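Local coordinates for GCN5-related N-acetyltransferase (Kribbella flavida, PDB 4MY3) that belongs to the GCN5-related N-acetyltransferases, binds acetyl-CoA and probably transfers the acetyl group to amines, perhaps those of aminoglycosides, at the interface of chains A and B. Numbering follows the deposited sequence. Chains: chain A/B, GCN5-related N-acetyltransferase.

The interface of chains A and B. Residues chain A 202-203, 205; chain B 26, 30-31.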
# COMPACT_ATOMS: atom_id res chain seq x y z
N GLU A 202 7.00 14.75 -29.66
CA GLU A 202 7.39 13.35 -29.88
C GLU A 202 6.91 12.44 -28.75
O GLU A 202 7.10 11.23 -28.81
CB GLU A 202 8.91 13.22 -30.08
CG GLU A 202 9.77 13.54 -28.85
CD GLU A 202 11.24 13.17 -29.04
OE1 GLU A 202 11.60 12.63 -30.12
OE2 GLU A 202 12.05 13.40 -28.11
N GLU A 203 6.29 13.03 -27.74
CA GLU A 203 5.80 12.30 -26.58
C GLU A 203 4.31 12.00 -26.70
O GLU A 203 3.77 11.21 -25.92
CB GLU A 203 6.07 13.09 -25.31
CG GLU A 203 6.62 12.26 -24.16
CD GLU A 203 7.13 13.12 -23.02
OE1 GLU A 203 6.38 13.32 -22.03
OE2 GLU A 203 8.28 13.60 -23.11
N PHE A 205 1.27 10.50 -29.23
CA PHE A 205 1.08 9.63 -30.38
C PHE A 205 -0.34 9.77 -30.94
O PHE A 205 -1.32 9.40 -30.30
CB PHE A 205 1.38 8.17 -30.00
CG PHE A 205 2.56 8.03 -29.07
CD1 PHE A 205 3.85 8.18 -29.53
CD2 PHE A 205 2.37 7.75 -27.72
CE1 PHE A 205 4.93 8.06 -28.67
CE2 PHE A 205 3.45 7.63 -26.85
CZ PHE A 205 4.73 7.79 -27.34
N ALA B 26 8.75 3.60 -29.11
CA ALA B 26 8.11 4.64 -28.28
C ALA B 26 6.58 4.56 -28.23
O ALA B 26 5.97 4.86 -27.21
CB ALA B 26 8.53 6.01 -28.76
N GLY B 30 6.81 4.39 -24.65
CA GLY B 30 7.20 5.75 -24.33
C GLY B 30 8.67 6.00 -24.62
O GLY B 30 9.44 5.08 -24.85
N LEU B 31 9.05 7.27 -24.60
CA LEU B 31 10.42 7.69 -24.91
C LEU B 31 11.41 7.19 -23.86
O LEU B 31 11.04 6.90 -22.73
CB LEU B 31 10.51 9.21 -24.98
CG LEU B 31 9.94 9.88 -26.23
CD1 LEU B 31 10.50 9.23 -27.49
CD2 LEU B 31 8.43 9.84 -26.22
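The phenyl ring of A:Phe205, at the start of strand 204-209, meets B:Ala26 with its tip and rim. One face has the backbone oxygen of A:Glu203, from its own chain, 3.7 Å above the plane and displaced toward the rim. The carbonyl oxygen of B:Ala26 comes from the opposite side, just beyond the tip, with O 3.2 Å from CZ of A:Phe205. Its approach is therefore tilted, neither centred over the ring nor level with it. The methyl CB of B:Ala26 lies on that oxygen's side of the plane, beyond the rim, 4.1 Å from CE1 of A:Phe205. The ring reaches the last turn of helix 18-29 with CG roughly anti to A:Phe205's own carbonyl carbon and beside its backbone N (chi1 -38°).

This patch illustrates how backbone and apolar groups can fit together without polar bonding between chains. B:Leu31, in the loop after that helix, has 76 Å² of its surface hidden by chain A; its CD2 branch points at the A:Glu202–A:Glu203 backbone. The CD2 methyl lies 3.2 Å from the carbonyl O of A:Glu202 and 3.6 Å from CA of A:Glu203, while CD1 is farther from that oxygen. Both chains are copies of one protein, but their full interface lacks exact two-fold symmetry, and the structure alone does not establish its biological role. The A:Glu203 side chain crosses B:Leu31 obliquely and is extended beyond CG; chi1 (-136°) places CG 3.7 Å from CD2 of B:Leu31.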